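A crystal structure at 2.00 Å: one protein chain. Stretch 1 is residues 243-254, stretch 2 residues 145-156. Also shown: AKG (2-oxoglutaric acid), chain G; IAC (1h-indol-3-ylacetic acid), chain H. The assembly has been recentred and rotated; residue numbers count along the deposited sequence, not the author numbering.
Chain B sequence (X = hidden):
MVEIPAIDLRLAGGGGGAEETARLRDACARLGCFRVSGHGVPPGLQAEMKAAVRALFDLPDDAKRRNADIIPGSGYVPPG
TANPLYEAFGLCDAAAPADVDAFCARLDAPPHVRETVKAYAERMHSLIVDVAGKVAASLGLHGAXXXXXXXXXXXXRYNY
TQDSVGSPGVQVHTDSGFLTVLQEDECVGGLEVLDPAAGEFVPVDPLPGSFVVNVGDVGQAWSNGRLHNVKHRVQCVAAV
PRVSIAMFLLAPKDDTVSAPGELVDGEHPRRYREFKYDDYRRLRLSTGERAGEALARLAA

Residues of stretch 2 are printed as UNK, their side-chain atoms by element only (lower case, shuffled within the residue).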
# COMPACT_ATOMS: atom_id res chain seq x y z
N VAL B 243 -8.88 6.10 -5.39
CA VAL B 243 -8.34 5.82 -6.71
C VAL B 243 -8.44 4.32 -6.98
O VAL B 243 -8.15 3.47 -6.11
CB VAL B 243 -6.89 6.31 -6.85
CG1 VAL B 243 -6.32 5.84 -8.14
CG2 VAL B 243 -6.88 7.84 -6.78
N SER B 244 -8.89 4.00 -8.19
CA SER B 244 -9.04 2.61 -8.55
C SER B 244 -8.65 2.41 -10.00
O SER B 244 -8.56 3.36 -10.77
CB SER B 244 -10.48 2.10 -8.32
OG SER B 244 -11.41 2.69 -9.19
N ILE B 245 -8.40 1.16 -10.33
CA ILE B 245 -8.04 0.74 -11.68
C ILE B 245 -8.92 -0.45 -12.02
O ILE B 245 -9.11 -1.37 -11.19
CB ILE B 245 -6.55 0.37 -11.74
CG1 ILE B 245 -5.70 1.50 -11.17
CG2 ILE B 245 -6.12 0.11 -13.12
CD1 ILE B 245 -4.30 1.09 -10.92
N ALA B 246 -9.44 -0.45 -13.24
CA ALA B 246 -10.30 -1.55 -13.66
C ALA B 246 -10.03 -1.94 -15.10
O ALA B 246 -9.70 -1.10 -15.95
CB ALA B 246 -11.81 -1.18 -13.51
N MET B 247 -10.17 -3.23 -15.38
CA MET B 247 -10.10 -3.76 -16.73
C MET B 247 -11.40 -4.51 -17.00
O MET B 247 -11.75 -5.44 -16.26
CB MET B 247 -8.91 -4.71 -16.87
CG MET B 247 -8.78 -5.28 -18.28
SD MET B 247 -8.32 -4.09 -19.56
CE MET B 247 -6.56 -4.02 -19.29
N PHE B 248 -12.12 -4.07 -18.02
CA PHE B 248 -13.43 -4.63 -18.39
C PHE B 248 -13.26 -5.48 -19.64
O PHE B 248 -12.90 -4.98 -20.70
CB PHE B 248 -14.46 -3.55 -18.64
CG PHE B 248 -14.63 -2.59 -17.49
CD1 PHE B 248 -13.78 -1.51 -17.33
CD2 PHE B 248 -15.66 -2.76 -16.59
CE1 PHE B 248 -13.96 -0.62 -16.30
CE2 PHE B 248 -15.84 -1.85 -15.54
CZ PHE B 248 -14.97 -0.79 -15.41
N LEU B 249 -13.46 -6.78 -19.48
CA LEU B 249 -13.58 -7.70 -20.60
C LEU B 249 -15.02 -7.66 -21.09
O LEU B 249 -15.94 -8.01 -20.34
CB LEU B 249 -13.22 -9.11 -20.18
CG LEU B 249 -12.43 -10.05 -21.07
CD1 LEU B 249 -12.71 -11.48 -20.57
CD2 LEU B 249 -12.61 -9.97 -22.49
N LEU B 250 -15.21 -7.24 -22.34
CA LEU B 250 -16.53 -6.84 -22.81
C LEU B 250 -17.31 -7.96 -23.49
O LEU B 250 -18.33 -8.41 -22.96
CB LEU B 250 -16.41 -5.63 -23.74
CG LEU B 250 -15.71 -4.40 -23.17
CD1 LEU B 250 -15.41 -3.33 -24.23
CD2 LEU B 250 -16.54 -3.80 -22.06
N ALA B 251 -16.90 -8.37 -24.68
CA ALA B 251 -17.67 -9.34 -25.47
C ALA B 251 -16.81 -9.85 -26.61
O ALA B 251 -15.70 -9.36 -26.79
CB ALA B 251 -18.96 -8.72 -26.01
N PRO B 252 -17.27 -10.82 -27.40
CA PRO B 252 -16.40 -11.34 -28.46
C PRO B 252 -16.12 -10.27 -29.49
O PRO B 252 -16.77 -9.23 -29.55
CB PRO B 252 -17.20 -12.52 -29.04
CG PRO B 252 -18.13 -12.93 -27.93
CD PRO B 252 -18.49 -11.66 -27.23
N LYS B 253 -15.06 -10.51 -30.28
CA LYS B 253 -14.64 -9.56 -31.31
C LYS B 253 -15.73 -9.32 -32.36
O LYS B 253 -15.89 -8.19 -32.85
CB LYS B 253 -13.36 -10.09 -31.99
CG LYS B 253 -12.79 -9.19 -33.07
CD LYS B 253 -12.37 -7.86 -32.48
CE LYS B 253 -11.53 -7.05 -33.44
NZ LYS B 253 -11.13 -5.75 -32.82
N ASP B 254 -16.47 -10.36 -32.74
CA ASP B 254 -17.60 -10.18 -33.67
C ASP B 254 -18.83 -9.58 -32.97
O ASP B 254 -19.87 -9.45 -33.58
CB ASP B 254 -17.95 -11.50 -34.37
CG ASP B 254 -18.54 -12.58 -33.44
OD1 ASP B 254 -18.92 -12.30 -32.28
OD2 ASP B 254 -18.65 -13.75 -33.89
N UNK B 145 -11.05 -19.04 -26.57
CA UNK B 145 -10.02 -18.01 -26.54
C UNK B 145 -10.68 -16.66 -26.32
O UNK B 145 -11.55 -16.25 -27.10
c UNK B 145 -9.21 -17.98 -27.83
o UNK B 145 -8.27 -16.91 -27.80
N UNK B 146 -10.26 -15.97 -25.27
CA UNK B 146 -10.71 -14.62 -24.94
C UNK B 146 -9.67 -13.56 -25.31
O UNK B 146 -9.93 -12.35 -25.17
c UNK B 146 -14.32 -16.94 -22.08
c UNK B 146 -11.95 -16.65 -22.42
c UNK B 146 -14.54 -15.71 -22.62
c UNK B 146 -13.45 -14.93 -23.09
c UNK B 146 -11.00 -14.56 -23.44
c UNK B 146 -13.04 -17.43 -21.97
c UNK B 146 -12.16 -15.39 -22.99
N UNK B 147 -8.52 -13.99 -25.82
CA UNK B 147 -7.41 -13.08 -26.07
C UNK B 147 -7.81 -11.85 -26.89
O UNK B 147 -7.24 -10.77 -26.70
c UNK B 147 -5.05 -13.03 -27.06
c UNK B 147 -4.40 -12.50 -25.80
n UNK B 147 -3.68 -11.39 -25.94
o UNK B 147 -4.54 -13.06 -24.72
c UNK B 147 -6.29 -13.85 -26.78
N UNK B 148 -8.78 -11.96 -27.80
CA UNK B 148 -9.03 -10.85 -28.71
C UNK B 148 -10.37 -10.16 -28.45
O UNK B 148 -10.79 -9.29 -29.23
o UNK B 148 -10.76 -12.82 -29.86
c UNK B 148 -8.94 -11.32 -30.16
c UNK B 148 -10.19 -12.02 -30.62
o UNK B 148 -10.61 -11.75 -31.77
N UNK B 149 -11.07 -10.55 -27.39
CA UNK B 149 -12.28 -9.84 -27.01
C UNK B 149 -11.92 -8.38 -26.69
O UNK B 149 -11.01 -8.13 -25.89
c UNK B 149 -16.64 -12.46 -23.81
c UNK B 149 -16.20 -14.26 -25.35
c UNK B 149 -14.77 -12.27 -25.29
c UNK B 149 -15.13 -13.52 -25.83
c UNK B 149 -12.92 -10.49 -25.79
n UNK B 149 -14.22 -13.82 -26.82
c UNK B 149 -13.63 -11.79 -26.03
c UNK B 149 -16.93 -13.71 -24.34
c UNK B 149 -15.56 -11.73 -24.27
c UNK B 149 -13.32 -12.77 -26.94
N UNK B 150 -12.66 -7.41 -27.22
CA UNK B 150 -12.46 -6.02 -26.80
C UNK B 150 -12.52 -5.82 -25.29
O UNK B 150 -13.32 -6.46 -24.58
c UNK B 150 -13.62 -7.50 -28.34
c UNK B 150 -13.58 -5.27 -27.52
c UNK B 150 -13.72 -6.04 -28.82
N UNK B 151 -11.68 -4.90 -24.81
CA UNK B 151 -11.56 -4.58 -23.39
C UNK B 151 -11.53 -3.07 -23.22
O UNK B 151 -11.08 -2.33 -24.10
s UNK B 151 -10.27 -6.97 -22.55
c UNK B 151 -10.29 -5.16 -22.75
N UNK B 152 -12.01 -2.61 -22.06
CA UNK B 152 -11.81 -1.23 -21.63
C UNK B 152 -10.98 -1.19 -20.34
O UNK B 152 -11.25 -1.93 -19.39
c UNK B 152 -13.47 2.05 -21.60
c UNK B 152 -13.16 -0.52 -21.44
c UNK B 152 -13.05 0.86 -20.75
n UNK B 152 -13.37 3.25 -21.04
o UNK B 152 -13.88 1.89 -22.76
N UNK B 153 -9.96 -0.35 -20.35
CA UNK B 153 -9.08 -0.14 -19.21
C UNK B 153 -9.45 1.22 -18.65
O UNK B 153 -9.55 2.18 -19.42
c UNK B 153 -5.85 1.19 -18.45
c UNK B 153 -5.58 -0.66 -16.44
c UNK B 153 -7.61 -0.18 -19.62
c UNK B 153 -4.95 1.39 -17.42
c UNK B 153 -6.48 -0.87 -17.47
c UNK B 153 -6.63 0.06 -18.48
c UNK B 153 -4.81 0.49 -16.43
N UNK B 154 -9.70 1.30 -17.35
CA UNK B 154 -10.08 2.58 -16.74
C UNK B 154 -9.27 2.85 -15.48
O UNK B 154 -9.02 1.95 -14.67
c UNK B 154 -12.28 3.88 -16.63
n UNK B 154 -16.70 2.45 -17.86
n UNK B 154 -14.67 3.28 -17.15
c UNK B 154 -15.91 2.85 -16.88
c UNK B 154 -13.73 3.75 -16.13
n UNK B 154 -16.34 2.81 -15.62
c UNK B 154 -11.56 2.60 -16.41
N UNK B 155 -8.83 4.08 -15.35
CA UNK B 155 -8.21 4.61 -14.13
C UNK B 155 -9.18 5.65 -13.60
O UNK B 155 -9.63 6.52 -14.37
c UNK B 155 -4.79 5.72 -17.00
s UNK B 155 -4.25 4.86 -15.51
c UNK B 155 -5.81 4.16 -14.85
c UNK B 155 -6.83 5.20 -14.42
N UNK B 156 -9.55 5.51 -12.33
CA UNK B 156 -10.63 6.31 -11.77
C UNK B 156 -10.16 7.09 -10.53
O UNK B 156 -9.36 6.59 -9.73
c UNK B 156 -12.29 4.42 -12.35
o UNK B 156 -12.73 4.74 -13.44
c UNK B 156 -11.86 5.47 -11.32
n UNK B 156 -12.18 3.15 -11.97
C1 AKG G . -17.23 -0.61 -11.35
O1 AKG G . -16.22 -1.32 -11.14
O2 AKG G . -17.87 -0.68 -12.43
C2 AKG G . -17.67 0.33 -10.32
O5 AKG G . -18.79 0.24 -9.85
C3 AKG G . -16.73 1.41 -9.85
C4 AKG G . -15.33 0.84 -9.70
C5 AKG G . -14.39 1.92 -9.20
O3 AKG G . -13.90 1.80 -8.06
O4 AKG G . -14.15 2.89 -9.95
C IAC H . -23.57 0.87 -19.69
C1 IAC H . -22.77 1.91 -20.00
C2 IAC H . -23.06 3.22 -19.53
C3 IAC H . -24.16 3.42 -18.74
C4 IAC H . -24.98 2.35 -18.41
C5 IAC H . -24.69 1.10 -18.90
C7 IAC H . -21.77 1.44 -20.78
C8 IAC H . -21.95 0.08 -20.96
C17 IAC H . -20.58 2.10 -21.45
C18 IAC H . -19.40 2.30 -20.51
N IAC H . -23.07 -0.27 -20.28
O2 IAC H . -18.70 3.34 -20.65
O3 IAC H . -19.12 1.44 -19.64
O HOH W 1 -9.51 -6.61 -29.94
O HOH W 2 -13.80 -13.52 -30.16

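Position 145 has one side-chain carbon followed by one oxygen and lies beyond the reach of stretch 1; it is Ser-145. At 146 a single carbon carries a six-carbon ring, obliquely approached by Leu-249: Phe-146. Position 147 bears three carbons, the third holding an oxygen and a nitrogen, with no contact to stretch 1: Gln-147.

Position 148 has two carbons, the second ending in two oxygens, one of them against Lys-253 CB: a carboxylate, hence Asp-148. Its OD2 lies 3.2 Å from Lys-253 CB, and one water links its OD1 to Lys-253 N, accepting from the amide and donating to the carboxylate. At 149 one carbon, touching Leu-249, leads to fused five- and six-membered rings of eight carbons and one nitrogen. Pro-252 lies over one face of this indole, that of Trp-149, its CA 3.5 Å from the centroid of the five-membered ring; Leu-249 CD2 packs 3.4 Å from Trp-149 CB. The amide of Trp-149 closes a type I turn onto the carbonyl of Phe-146.

Position 150 closes three carbons onto its own backbone nitrogen, against Ala-251 O and Leu-250: Pro-150. Pro-150 O accepts from Leu-250 N at 3.0 Å. Position 151, one carbon and one sulfur near Leu-249, is Cys-151, with SG 3.8 Å from Leu-249 CD2. Position 152 has three carbons, the third carrying an oxygen and a nitrogen, as at 147; its side chain comes no nearer to stretch 1 than 4.2 Å, between Gln-152 CG and Phe-248 CD1: Gln-152.

At 153 a carbon and a six-carbon ring touch Ile-245 and Met-247: Phe-153, its CE1 3.5 Å from Ile-245 CG2 and its CD1 3.6 Å from Met-247 CE. Position 154 shows three carbons, a nitrogen, then a carbon with two more nitrogens, with Phe-248 over one face of this group: Arg-154. Phe-248 CZ is 3.9 Å from Arg-154 NH1, while IAC O3 lies at the guanidinium edge, 3.2 Å from Arg-154 NH2. The unbranched chain at 155, two carbons, sulfur, carbon, approaches Ile-245 CG2 only loosely: Met-155, whose end leads away. Position 156, two carbons with a terminal oxygen and nitrogen, the nitrogen against Ser-244 OG, is Asn-156; its ND2 donates to Ser-244 OG at 2.9 Å and lies 2.8 Å from AKG O4.

The contact is an antiparallel strand pair. Reciprocal backbone bonds at Ser-244, Ala-246 and Phe-248 fix the register, and alternation divides the side chains: Ile-245, Met-247 and Leu-249 pack with Phe-153 and Cys-151 on one face, while Ser-244, Asn-156, Phe-248 and Arg-154 meet the ligands on the other.

Stretch 2 145-156: SFQDWPCQFRMN
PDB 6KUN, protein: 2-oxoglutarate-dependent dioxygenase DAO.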